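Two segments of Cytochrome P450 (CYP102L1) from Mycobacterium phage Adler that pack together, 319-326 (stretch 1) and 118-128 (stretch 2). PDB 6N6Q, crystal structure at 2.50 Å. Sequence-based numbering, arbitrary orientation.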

# COMPACT_ATOMS: atom_id res chain seq x y z
N ASP A 319 14.71 14.17 17.07
CA ASP A 319 13.55 14.62 17.82
C ASP A 319 12.48 15.03 16.81
O ASP A 319 12.28 16.21 16.49
CB ASP A 319 13.93 15.76 18.75
CG ASP A 319 12.73 16.36 19.48
OD1 ASP A 319 11.71 15.65 19.64
OD2 ASP A 319 12.81 17.54 19.88
N PHE A 320 11.78 14.03 16.29
CA PHE A 320 10.79 14.25 15.24
C PHE A 320 9.62 15.06 15.77
O PHE A 320 8.92 14.63 16.69
CB PHE A 320 10.29 12.91 14.68
CG PHE A 320 11.29 12.19 13.82
CD1 PHE A 320 11.61 12.67 12.56
CD2 PHE A 320 11.89 11.02 14.25
CE1 PHE A 320 12.52 12.01 11.75
CE2 PHE A 320 12.80 10.35 13.45
CZ PHE A 320 13.12 10.84 12.20
N GLN A 321 9.41 16.24 15.19
CA GLN A 321 8.19 17.00 15.39
C GLN A 321 7.38 17.00 14.10
O GLN A 321 7.93 16.89 13.01
CB GLN A 321 8.50 18.44 15.84
CG GLN A 321 9.83 18.95 15.35
CD GLN A 321 10.33 20.16 16.11
OE1 GLN A 321 9.55 21.04 16.50
NE2 GLN A 321 11.64 20.21 16.34
N PHE A 322 6.05 17.11 14.26
CA PHE A 322 5.15 16.83 13.14
C PHE A 322 5.44 17.72 11.94
O PHE A 322 5.40 17.25 10.79
CB PHE A 322 3.70 17.01 13.60
CG PHE A 322 2.70 16.89 12.49
CD1 PHE A 322 2.41 15.66 11.93
CD2 PHE A 322 2.04 18.01 12.00
CE1 PHE A 322 1.49 15.55 10.90
CE2 PHE A 322 1.12 17.90 10.98
CZ PHE A 322 0.85 16.67 10.43
N ASP A 323 5.73 19.00 12.16
CA ASP A 323 5.92 19.93 11.06
C ASP A 323 7.19 19.66 10.26
O ASP A 323 7.26 20.04 9.09
CB ASP A 323 5.94 21.37 11.58
CG ASP A 323 4.55 21.91 11.84
OD1 ASP A 323 3.63 21.62 11.04
OD2 ASP A 323 4.37 22.62 12.85
N GLN A 324 8.19 19.02 10.86
CA GLN A 324 9.46 18.81 10.16
C GLN A 324 9.35 17.79 9.04
O GLN A 324 10.17 17.82 8.12
CB GLN A 324 10.54 18.38 11.15
CG GLN A 324 11.06 19.50 12.03
CD GLN A 324 12.11 19.02 13.01
OE1 GLN A 324 12.08 17.87 13.46
NE2 GLN A 324 13.04 19.90 13.35
N ILE A 325 8.37 16.90 9.09
CA ILE A 325 8.32 15.79 8.14
C ILE A 325 8.07 16.30 6.73
O ILE A 325 8.79 15.93 5.79
CB ILE A 325 7.25 14.76 8.58
CG1 ILE A 325 7.56 14.25 9.98
CG2 ILE A 325 7.18 13.61 7.59
CD1 ILE A 325 9.01 13.87 10.19
N ALA A 326 7.06 17.15 6.56
CA ALA A 326 6.76 17.68 5.23
C ALA A 326 7.82 18.63 4.71
O ALA A 326 7.82 18.93 3.51
CB ALA A 326 5.40 18.37 5.24
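Stretch 2, residues 118-128: TKEAMSTYHQR

Two rings and two backbones interlock at this contact: the F322 ring lies under S123 of stretch 2, while the H126 ring of stretch 2 lies under the backbone of F322 itself. S123 CB stands 3.8 Å from the centroid of the F322 ring (CG to CZ), 6° off the ring normal, and F322 CA stands 3.8 Å from the centroid of the H126 imidazole, 4° off its normal; both are CH-pi contacts over a ring face. Stretch 2 is helical from K119 through R128 and continues beyond it, with T118 at the N-cap, where T118 OG1 accepts a weak capping bond from A121 N at 3.3 Å. Stretch 1 begins as an extended segment, D319 to Q321, and turns into a short, weakly bonded helix at about F322 to A326. The two helix axes approach to 10.8 Å and cross at 110°, so the helices run steeply across one another. F322 and S123 mark the nearest backbone approach, CA to CA 6.0 Å.

The one hydrogen bond across the contact is made by H126, whose CA-to-CB bond points toward stretch 1: H126 NE2 donates to F320 O at 2.9 Å with a nearly straight angle of 169°, the carbonyl oxygen lying near the plane of the imidazole. F322 N is 3.5 Å from H126 NE2 but lies over the ring face, and the poor angle excludes a second bond. I325 CG1 packs against H126 CE1 at 4.0 Å. The t rotamer of F322 lays its ring along the stretch 2 helix, from K119 to H126, with F322 CZ 3.5 Å from K119 O and F322 CE1 3.8 Å from M122 CB. Burial is modest, 304 Å² summed over both sides, and F322 and H126 account for most of it.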

# COMPACT_ATOMS: atom_id res chain seq x y z
N THR A 118 -7.09 12.79 7.91
CA THR A 118 -6.66 14.08 7.40
C THR A 118 -5.29 14.45 7.95
O THR A 118 -4.71 13.75 8.79
CB THR A 118 -7.68 15.16 7.75
OG1 THR A 118 -7.76 15.30 9.18
CG2 THR A 118 -9.05 14.80 7.21
N LYS A 119 -4.76 15.57 7.46
CA LYS A 119 -3.48 16.08 7.96
C LYS A 119 -3.58 16.42 9.44
O LYS A 119 -2.64 16.16 10.21
CB LYS A 119 -3.05 17.31 7.16
CG LYS A 119 -2.48 17.02 5.77
CD LYS A 119 -3.54 16.54 4.79
CE LYS A 119 -4.77 17.44 4.80
NZ LYS A 119 -5.98 16.72 4.34
N GLU A 120 -4.71 16.99 9.86
CA GLU A 120 -4.94 17.27 11.27
C GLU A 120 -4.88 15.98 12.10
O GLU A 120 -4.27 15.94 13.17
CB GLU A 120 -6.29 17.96 11.45
CG GLU A 120 -6.83 17.92 12.87
CD GLU A 120 -8.34 18.09 12.92
OE1 GLU A 120 -8.98 18.07 11.84
OE2 GLU A 120 -8.89 18.25 14.03
N ALA A 121 -5.53 14.92 11.60
CA ALA A 121 -5.54 13.66 12.33
C ALA A 121 -4.15 13.03 12.38
O ALA A 121 -3.86 12.27 13.31
CB ALA A 121 -6.54 12.70 11.70
N MET A 122 -3.29 13.34 11.41
CA MET A 122 -1.95 12.76 11.40
C MET A 122 -1.13 13.26 12.58
O MET A 122 -0.34 12.50 13.16
CB MET A 122 -1.25 13.08 10.08
CG MET A 122 -1.80 12.31 8.89
SD MET A 122 -1.97 10.55 9.24
CE MET A 122 -0.28 10.12 9.69
N SER A 123 -1.30 14.53 12.96
CA SER A 123 -0.55 15.06 14.09
C SER A 123 -0.89 14.33 15.38
O SER A 123 -0.04 14.22 16.28
CB SER A 123 -0.81 16.56 14.24
OG SER A 123 -2.18 16.82 14.50
N THR A 124 -2.13 13.83 15.50
CA THR A 124 -2.49 13.04 16.67
C THR A 124 -1.71 11.73 16.73
O THR A 124 -1.41 11.23 17.82
CB THR A 124 -3.99 12.76 16.69
OG1 THR A 124 -4.32 11.89 15.59
CG2 THR A 124 -4.78 14.05 16.55
N TYR A 125 -1.37 11.17 15.57
CA TYR A 125 -0.66 9.89 15.51
C TYR A 125 0.85 10.05 15.51
O TYR A 125 1.55 9.06 15.76
CB TYR A 125 -1.06 9.11 14.25
CG TYR A 125 -2.54 9.05 13.97
CD1 TYR A 125 -3.47 8.87 14.99
CD2 TYR A 125 -3.02 9.18 12.67
CE1 TYR A 125 -4.83 8.81 14.71
CE2 TYR A 125 -4.37 9.12 12.39
CZ TYR A 125 -5.27 8.94 13.41
OH TYR A 125 -6.61 8.88 13.13
N HIS A 126 1.36 11.25 15.25
CA HIS A 126 2.79 11.43 14.96
C HIS A 126 3.67 10.86 16.07
O HIS A 126 4.66 10.18 15.80
CB HIS A 126 3.10 12.91 14.75
CG HIS A 126 4.57 13.21 14.69
ND1 HIS A 126 5.33 12.98 13.57
CD2 HIS A 126 5.42 13.69 15.63
CE1 HIS A 126 6.58 13.33 13.80
NE2 HIS A 126 6.66 13.76 15.05
N GLN A 127 3.33 11.16 17.33
CA GLN A 127 4.14 10.68 18.45
C GLN A 127 4.23 9.16 18.45
O GLN A 127 5.31 8.59 18.60
CB GLN A 127 3.56 11.20 19.76
CG GLN A 127 4.37 12.30 20.42
CD GLN A 127 4.67 13.46 19.48
OE1 GLN A 127 3.75 14.11 18.98
NE2 GLN A 127 5.95 13.72 19.25
N ARG A 128 3.09 8.48 18.27
CA ARG A 128 3.08 7.02 18.30
C ARG A 128 3.80 6.44 17.10
O ARG A 128 4.49 5.42 17.21
CB ARG A 128 1.64 6.52 18.37
CG ARG A 128 1.41 5.34 19.30
CD ARG A 128 0.13 5.56 20.08
NE ARG A 128 -0.87 6.26 19.28
CZ ARG A 128 -1.85 7.00 19.78
NH1 ARG A 128 -1.96 7.15 21.10
NH2 ARG A 128 -2.71 7.61 18.97